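Local coordinates for CRISPR-associated protein CasA/Cse1 (Thermus thermophilus, PDB 4AN8) that forms part of the Cascade ribonucleoprotein complex of CRISPR adaptive immunity and probably takes part in selecting foreign DNA for targeting, at residues 65-70 and 92-97; 102-107 and 111-116; 49-54 and 161-166. One frame throughout, in Å; residues are numbered along the deposited sequence.

Contact 1 of 3, residues 65-70 and 92-97; sequences HRALSG and RDYLNR
R66 and A67, on the last turn of helix 50-67, meet a single residue of helix 88-98, Y94. R66 comes first, and its touching atom is CB rather than the charged end: R66 CB lies 3.4 Å from Y94 OH and 3.5 Å from Y94 CE2, an oblique approach to the phenol end of the ring. With CG beside the backbone N (chi1 -60°) and further bends at chi2 and chi3, the arginine chain curls away from helix 88-98, and its guanidinium stands steeply to the phenol plane, 78° from it. E220 receives that group in a salt bridge, while Y210 and the carbonyl of P212 take further hydrogen bonds. The same E220 and W219 bond the Y94 hydroxyl, so two polar ends that do not pair directly share one acidic neighbour. A67 follows at the closest approach of the two backbones. Its methyl packs on the root of the tyrosine, A67 CB to Y94 CB 3.4 Å, and A67 N stands over one face of the ring near the rim. Y94 reaches across because its CG is anti to the backbone N (chi1 -171°), which brings the ring over to R66 and A67. Past A67 the helix closes in a Schellman motif: S69, with positive phi, is the C-prime residue, and G70 N returns to H65 O at 3.2 Å. H65 ND1 donates to G70 O at 2.7 Å, nearly in the imidazole plane, tying the turn back to the helix. Around this helix-to-helix joint, P217 touches both R66 and Y94, F98 meets the tyrosine ring obliquely, Y210 stacks on H65, and helix 241-245 packs against H65 and R66 through R241 and T242.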
# COMPACT_ATOMS: atom_id res chain seq x y z
N HIS A 65 -15.48 4.14 11.07
CA HIS A 65 -16.34 4.99 10.28
C HIS A 65 -17.82 4.69 10.50
O HIS A 65 -18.64 5.60 10.55
CB HIS A 65 -16.02 4.86 8.80
CG HIS A 65 -14.80 5.62 8.37
ND1 HIS A 65 -14.51 6.88 8.84
CD2 HIS A 65 -13.80 5.28 7.51
CE1 HIS A 65 -13.40 7.31 8.26
NE2 HIS A 65 -12.96 6.37 7.45
N ARG A 66 -18.17 3.42 10.61
CA ARG A 66 -19.56 3.07 10.75
C ARG A 66 -20.01 3.31 12.18
O ARG A 66 -21.05 3.91 12.42
CB ARG A 66 -19.79 1.61 10.32
CG ARG A 66 -19.40 1.35 8.89
CD ARG A 66 -20.21 2.24 7.95
NE ARG A 66 -21.61 1.84 7.92
CZ ARG A 66 -22.52 2.43 7.15
NH1 ARG A 66 -22.16 3.44 6.36
NH2 ARG A 66 -23.78 2.00 7.17
N ALA A 67 -19.21 2.85 13.15
CA ALA A 67 -19.57 3.01 14.55
C ALA A 67 -19.69 4.47 14.95
O ALA A 67 -20.56 4.81 15.74
CB ALA A 67 -18.59 2.29 15.44
N LEU A 68 -18.84 5.33 14.41
CA LEU A 68 -18.85 6.75 14.76
C LEU A 68 -19.64 7.57 13.74
O LEU A 68 -19.81 8.77 13.89
CB LEU A 68 -17.42 7.31 14.89
CG LEU A 68 -16.54 6.53 15.87
CD1 LEU A 68 -15.10 7.02 15.84
CD2 LEU A 68 -17.11 6.63 17.27
N SER A 69 -20.08 6.92 12.68
CA SER A 69 -20.87 7.59 11.68
C SER A 69 -20.18 8.87 11.22
O SER A 69 -20.81 9.91 11.04
CB SER A 69 -22.25 7.89 12.26
OG SER A 69 -23.18 8.08 11.22
N GLY A 70 -18.87 8.79 11.03
CA GLY A 70 -18.03 9.95 10.73
C GLY A 70 -16.58 9.49 10.59
O GLY A 70 -16.34 8.34 10.24
N ARG A 92 -18.57 0.43 21.41
CA ARG A 92 -19.17 -0.71 22.09
C ARG A 92 -20.56 -1.04 21.55
O ARG A 92 -20.86 -2.20 21.29
CB ARG A 92 -19.26 -0.46 23.59
CG ARG A 92 -17.94 -0.46 24.30
CD ARG A 92 -18.16 -0.44 25.80
NE ARG A 92 -17.03 0.15 26.51
CZ ARG A 92 -15.97 -0.55 26.91
NH1 ARG A 92 -15.91 -1.85 26.65
NH2 ARG A 92 -14.98 0.06 27.56
N ASP A 93 -21.41 -0.04 21.38
CA ASP A 93 -22.73 -0.29 20.83
C ASP A 93 -22.69 -0.94 19.44
O ASP A 93 -23.34 -1.95 19.20
CB ASP A 93 -23.57 0.99 20.80
CG ASP A 93 -23.93 1.48 22.20
OD1 ASP A 93 -23.87 0.67 23.16
OD2 ASP A 93 -24.28 2.68 22.33
N TYR A 94 -21.92 -0.36 18.53
CA TYR A 94 -21.76 -0.92 17.20
C TYR A 94 -21.25 -2.36 17.24
O TYR A 94 -21.83 -3.24 16.61
CB TYR A 94 -20.85 -0.04 16.35
CG TYR A 94 -20.80 -0.44 14.90
CD1 TYR A 94 -19.88 -1.38 14.45
CD2 TYR A 94 -21.69 0.11 13.98
CE1 TYR A 94 -19.83 -1.76 13.14
CE2 TYR A 94 -21.64 -0.26 12.65
CZ TYR A 94 -20.70 -1.20 12.24
OH TYR A 94 -20.64 -1.59 10.92
N LEU A 95 -20.21 -2.62 18.02
CA LEU A 95 -19.66 -3.97 18.12
C LEU A 95 -20.64 -5.00 18.73
O LEU A 95 -20.67 -6.18 18.34
CB LEU A 95 -18.35 -3.95 18.92
CG LEU A 95 -17.17 -3.28 18.19
CD1 LEU A 95 -15.90 -3.38 19.01
CD2 LEU A 95 -16.96 -3.88 16.79
N ASN A 96 -21.44 -4.56 19.69
CA ASN A 96 -22.46 -5.43 20.28
C ASN A 96 -23.55 -5.73 19.29
O ASN A 96 -24.01 -6.86 19.19
CB ASN A 96 -23.03 -4.80 21.55
CG ASN A 96 -22.01 -4.74 22.67
OD1 ASN A 96 -21.15 -5.62 22.79
ND2 ASN A 96 -22.10 -3.71 23.50
N ARG A 97 -23.97 -4.72 18.53
CA ARG A 97 -24.97 -4.93 17.48
C ARG A 97 -24.53 -5.89 16.36
O ARG A 97 -25.35 -6.65 15.85
CB ARG A 97 -25.40 -3.59 16.88
CG ARG A 97 -26.39 -3.74 15.71
CD ARG A 97 -26.75 -2.40 15.09
NE ARG A 97 -27.59 -1.61 15.98
CZ ARG A 97 -27.76 -0.30 15.90
NH1 ARG A 97 -27.12 0.38 14.95
NH2 ARG A 97 -28.56 0.33 16.76

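Contact 2 of 3, residues 102-107 and 111-116; sequences FFLFHP and FLQVAD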
# COMPACT_ATOMS: atom_id res chain seq x y z
N PHE A 102 -19.15 -11.41 13.31
CA PHE A 102 -17.69 -11.40 13.38
C PHE A 102 -17.08 -12.71 13.81
O PHE A 102 -15.90 -12.77 14.14
CB PHE A 102 -17.21 -10.28 14.30
CG PHE A 102 -17.16 -8.93 13.64
CD1 PHE A 102 -18.29 -8.13 13.62
CD2 PHE A 102 -15.99 -8.49 13.01
CE1 PHE A 102 -18.24 -6.89 13.03
CE2 PHE A 102 -15.93 -7.26 12.40
CZ PHE A 102 -17.06 -6.45 12.42
N PHE A 103 -17.88 -13.77 13.81
CA PHE A 103 -17.34 -15.10 14.03
C PHE A 103 -16.66 -15.61 12.76
O PHE A 103 -17.22 -15.52 11.66
CB PHE A 103 -18.41 -16.10 14.49
CG PHE A 103 -18.90 -15.89 15.91
CD1 PHE A 103 -18.23 -16.45 16.98
CD2 PHE A 103 -20.05 -15.15 16.16
CE1 PHE A 103 -18.69 -16.27 18.28
CE2 PHE A 103 -20.51 -14.97 17.48
CZ PHE A 103 -19.83 -15.54 18.53
N LEU A 104 -15.46 -16.14 12.94
CA LEU A 104 -14.70 -16.71 11.83
C LEU A 104 -15.38 -17.98 11.30
O LEU A 104 -15.33 -18.26 10.11
CB LEU A 104 -13.27 -17.03 12.28
CG LEU A 104 -12.29 -17.36 11.17
CD1 LEU A 104 -12.21 -16.20 10.13
CD2 LEU A 104 -10.91 -17.74 11.73
N PHE A 105 -15.98 -18.75 12.20
CA PHE A 105 -16.79 -19.94 11.84
C PHE A 105 -18.20 -19.77 12.39
O PHE A 105 -18.39 -19.41 13.57
CB PHE A 105 -16.17 -21.24 12.37
CG PHE A 105 -14.73 -21.41 12.01
CD1 PHE A 105 -14.36 -21.99 10.81
CD2 PHE A 105 -13.73 -20.97 12.88
CE1 PHE A 105 -13.02 -22.13 10.47
CE2 PHE A 105 -12.36 -21.11 12.56
CZ PHE A 105 -12.00 -21.68 11.35
N HIS A 106 -19.19 -20.00 11.53
CA HIS A 106 -20.57 -19.69 11.86
C HIS A 106 -21.46 -20.43 10.88
O HIS A 106 -21.18 -20.47 9.69
CB HIS A 106 -20.80 -18.19 11.74
CG HIS A 106 -22.03 -17.71 12.42
ND1 HIS A 106 -23.28 -17.77 11.84
CD2 HIS A 106 -22.22 -17.17 13.65
CE1 HIS A 106 -24.18 -17.29 12.68
NE2 HIS A 106 -23.56 -16.91 13.79
N PRO A 107 -22.56 -21.01 11.38
CA PRO A 107 -23.39 -21.80 10.46
C PRO A 107 -24.13 -20.95 9.43
O PRO A 107 -24.48 -21.49 8.38
CB PRO A 107 -24.39 -22.50 11.40
CG PRO A 107 -24.47 -21.61 12.59
CD PRO A 107 -23.10 -20.99 12.75
N PHE A 111 -17.60 -14.65 8.99
CA PHE A 111 -17.03 -13.36 8.61
C PHE A 111 -16.32 -13.41 7.24
O PHE A 111 -15.41 -14.23 7.00
CB PHE A 111 -16.08 -12.89 9.72
CG PHE A 111 -15.44 -11.58 9.44
CD1 PHE A 111 -16.11 -10.39 9.70
CD2 PHE A 111 -14.17 -11.52 8.89
CE1 PHE A 111 -15.52 -9.19 9.42
CE2 PHE A 111 -13.58 -10.32 8.62
CZ PHE A 111 -14.26 -9.15 8.89
N LEU A 112 -16.75 -12.55 6.33
CA LEU A 112 -16.16 -12.45 4.98
C LEU A 112 -16.15 -13.76 4.19
O LEU A 112 -15.31 -13.95 3.31
CB LEU A 112 -14.73 -11.88 5.07
CG LEU A 112 -14.52 -10.44 4.58
CD1 LEU A 112 -15.18 -10.15 3.22
CD2 LEU A 112 -15.01 -9.45 5.59
N GLN A 113 -17.10 -14.64 4.46
CA GLN A 113 -17.10 -15.96 3.86
C GLN A 113 -18.49 -16.34 3.33
O GLN A 113 -19.43 -15.56 3.46
CB GLN A 113 -16.58 -16.99 4.87
CG GLN A 113 -15.16 -16.73 5.32
CD GLN A 113 -14.82 -17.51 6.56
OE1 GLN A 113 -14.66 -18.71 6.51
NE2 GLN A 113 -14.70 -16.82 7.68
N VAL A 114 -18.61 -17.51 2.73
CA VAL A 114 -19.87 -17.96 2.13
C VAL A 114 -20.25 -19.24 2.85
O VAL A 114 -19.56 -20.26 2.71
CB VAL A 114 -19.71 -18.26 0.62
CG1 VAL A 114 -21.06 -18.68 -0.00
CG2 VAL A 114 -19.09 -17.07 -0.12
N ALA A 115 -21.33 -19.18 3.62
CA ALA A 115 -21.67 -20.25 4.54
C ALA A 115 -21.93 -21.57 3.83
O ALA A 115 -21.66 -22.62 4.39
CB ALA A 115 -22.88 -19.87 5.39
N ASP A 116 -22.45 -21.51 2.61
CA ASP A 116 -22.84 -22.73 1.92
C ASP A 116 -21.96 -23.14 0.74
O ASP A 116 -22.39 -23.89 -0.13
CB ASP A 116 -24.32 -22.69 1.48
CG ASP A 116 -24.64 -21.49 0.62
OD1 ASP A 116 -23.70 -20.82 0.14
OD2 ASP A 116 -25.83 -21.21 0.41
O HOH W 1 -20.57 -22.12 7.51
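F103 and F111 are joined backbone to backbone, F111 N donating to F103 O at 2.8 Å. A second tie comes from the Q113 amide, whose NE2 bridges the two segments: it donates to L104 O at 2.9 Å, in the carbonyl plane and on a lone pair, and to F111 O at 2.8 Å within its own segment. These two bonds, with L254 N donating to OE1, fix the rotation of the buried amide. Q113 gets there with its chain extended beyond CG. L104 CD1 also rests against the amide, 3.5 Å from Q113 NE2. At the outer end a water donates to H106 O and, weakly, to A115 O, close to where the A115 methyl meets the carbonyl of P107. On the other flank the rings of F102 and F111 lie near parallel, planes at 24°, but slid apart so that they barely overlap; F102 CE2 and F111 CE1 touch at 3.6 Å. F111 extends toward this neighbour with CG anti to its own N (chi1 -180°), and W219 meets the F102 ring as well. The chain of 102-107 turns a corner at L104, and L104 and F105 both face K10 in a classic beta bulge. The whole is a tight irregular loop, tied by one backbone bond and the Q113 amide, in which 102-107 runs beside strand 10-12.

Contact 3 of 3, residues 49-54 and 161-166; sequences SPLEEA and LLVHQA. With ACT (acetate ion), chain C.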
# COMPACT_ATOMS: atom_id res chain seq x y z
N SER A 49 4.32 -8.92 7.05
CA SER A 49 3.60 -8.69 5.80
C SER A 49 2.97 -7.31 5.63
O SER A 49 2.05 -6.94 6.36
CB SER A 49 2.47 -9.69 5.66
OG SER A 49 1.68 -9.27 4.59
N PRO A 50 3.42 -6.57 4.61
CA PRO A 50 2.81 -5.26 4.35
C PRO A 50 1.33 -5.35 3.93
O PRO A 50 0.58 -4.38 4.13
CB PRO A 50 3.67 -4.68 3.22
CG PRO A 50 4.99 -5.51 3.26
CD PRO A 50 4.56 -6.87 3.73
N LEU A 51 0.92 -6.48 3.35
CA LEU A 51 -0.48 -6.67 2.97
C LEU A 51 -1.32 -6.84 4.24
O LEU A 51 -2.39 -6.27 4.35
CB LEU A 51 -0.65 -7.88 2.04
CG LEU A 51 0.22 -7.90 0.77
CD1 LEU A 51 -0.23 -9.03 -0.17
CD2 LEU A 51 0.26 -6.52 0.04
N GLU A 52 -0.82 -7.63 5.18
CA GLU A 52 -1.47 -7.79 6.48
C GLU A 52 -1.66 -6.45 7.17
O GLU A 52 -2.74 -6.13 7.65
CB GLU A 52 -0.66 -8.71 7.40
CG GLU A 52 -1.14 -10.13 7.41
CD GLU A 52 -0.37 -11.04 8.39
OE1 GLU A 52 0.35 -10.53 9.29
OE2 GLU A 52 -0.47 -12.27 8.26
N GLU A 53 -0.60 -5.66 7.22
CA GLU A 53 -0.67 -4.35 7.84
C GLU A 53 -1.76 -3.50 7.17
O GLU A 53 -2.54 -2.83 7.85
CB GLU A 53 0.68 -3.65 7.76
CG GLU A 53 0.75 -2.28 8.42
CD GLU A 53 2.18 -1.70 8.37
OE1 GLU A 53 3.09 -2.43 7.93
OE2 GLU A 53 2.40 -0.53 8.74
N ALA A 54 -1.78 -3.51 5.83
CA ALA A 54 -2.72 -2.66 5.09
C ALA A 54 -4.16 -3.01 5.43
O ALA A 54 -4.94 -2.13 5.81
CB ALA A 54 -2.50 -2.78 3.60
N LEU A 161 -7.29 -14.62 5.11
CA LEU A 161 -8.58 -14.30 4.50
C LEU A 161 -8.63 -12.83 4.12
O LEU A 161 -8.95 -12.47 2.99
CB LEU A 161 -9.72 -14.64 5.45
CG LEU A 161 -11.13 -14.22 5.01
CD1 LEU A 161 -11.50 -14.81 3.64
CD2 LEU A 161 -12.17 -14.61 6.09
N LEU A 162 -8.31 -11.97 5.07
CA LEU A 162 -8.42 -10.53 4.89
C LEU A 162 -7.48 -10.08 3.80
O LEU A 162 -7.84 -9.28 2.97
CB LEU A 162 -8.04 -9.81 6.17
CG LEU A 162 -9.14 -9.34 7.09
CD1 LEU A 162 -8.48 -8.40 8.13
CD2 LEU A 162 -10.22 -8.60 6.30
N VAL A 163 -6.26 -10.60 3.81
CA VAL A 163 -5.33 -10.20 2.79
C VAL A 163 -5.89 -10.58 1.42
O VAL A 163 -5.90 -9.77 0.49
CB VAL A 163 -3.93 -10.83 3.00
CG1 VAL A 163 -3.09 -10.73 1.71
CG2 VAL A 163 -3.24 -10.17 4.23
N HIS A 164 -6.37 -11.81 1.29
CA HIS A 164 -6.80 -12.30 -0.02
C HIS A 164 -7.95 -11.49 -0.60
O HIS A 164 -7.98 -11.23 -1.79
CB HIS A 164 -7.20 -13.78 0.06
CG HIS A 164 -7.43 -14.43 -1.27
ND1 HIS A 164 -6.43 -14.60 -2.20
CD2 HIS A 164 -8.55 -14.96 -1.81
CE1 HIS A 164 -6.93 -15.20 -3.27
NE2 HIS A 164 -8.21 -15.43 -3.06
N GLN A 165 -8.89 -11.07 0.25
CA GLN A 165 -10.05 -10.29 -0.19
C GLN A 165 -9.68 -8.89 -0.68
O GLN A 165 -10.44 -8.28 -1.46
CB GLN A 165 -11.10 -10.18 0.94
CG GLN A 165 -11.71 -11.52 1.39
CD GLN A 165 -12.56 -12.17 0.30
OE1 GLN A 165 -12.31 -11.98 -0.89
NE2 GLN A 165 -13.58 -12.90 0.69
N ALA A 166 -8.55 -8.35 -0.21
CA ALA A 166 -8.18 -7.00 -0.63
C ALA A 166 -7.22 -7.05 -1.82
O ALA A 166 -7.27 -6.19 -2.70
CB ALA A 166 -7.57 -6.21 0.53
C ACT C . -2.99 -12.99 -2.58
O ACT C . -3.47 -12.97 -1.40
OXT ACT C . -3.39 -13.93 -3.34
CH3 ACT C . -2.00 -11.93 -3.04
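V163, which packs against L51 and E52, is followed by H164, whose imidazole has an acetate ion, probably from the crystallisation liquor, lying at its edge near the ring plane. Both bonds are weak: H164 ND1 lies 3.3 Å from acetate OXT and 3.5 Å from acetate O. The other ring nitrogen, NE2, is hydrogen-bonded to Y266. On the other helix the E52 carboxylate bonds T47 through OE1, with a long, weak ion pair from OE2 to R159. V163 touches with both of its methyls. Its CG1, anti to the backbone N (chi1 164°), reaches L51 and lies 3.8 Å from both L51 CB and L51 CD1, the two side chains crossing at about a right angle. The other branch, CG2, presses on the backbone of the facing helix, 3.6 Å from E52 N, and also touches E52 CG at 3.8 Å. That same amide is already taken: E52 N donates almost straight (176°) to S49 OG at 3.0 Å, while L51 N adds a weak bond to the same oxygen. S49 is thus the N-cap of helix 50-67. V55 extends the packing on V163, and Q348 of strand 342-351 and I358 of strand 354-364 touch L51. The arrangement is a buried helix-helix joint, a beta-branched residue set against the capped first turn of its neighbour.

How the contacts relate
From the N terminus, helix 50-67 supplies the first segment of two contacts: its capped start enters contact 3 and its C-terminal end enters contact 1. Contact 3 closes the longest loop, bringing helix 154-167 back to 49-54 after 106 intervening residues. Contacts 1 and 2 nest inside that loop in series. Contact 1 closes over a mainly helical excursion to helix 88-98; contact 2 then closes a short loop with three residues between its segments. Contacts 1 and 2 approach to about 5 Å between nearest atoms without touching, whereas contacts 2 and 3 meet where L161 packs against F111, L112 and Q113, joining the 111-116 loop to helix 154-167.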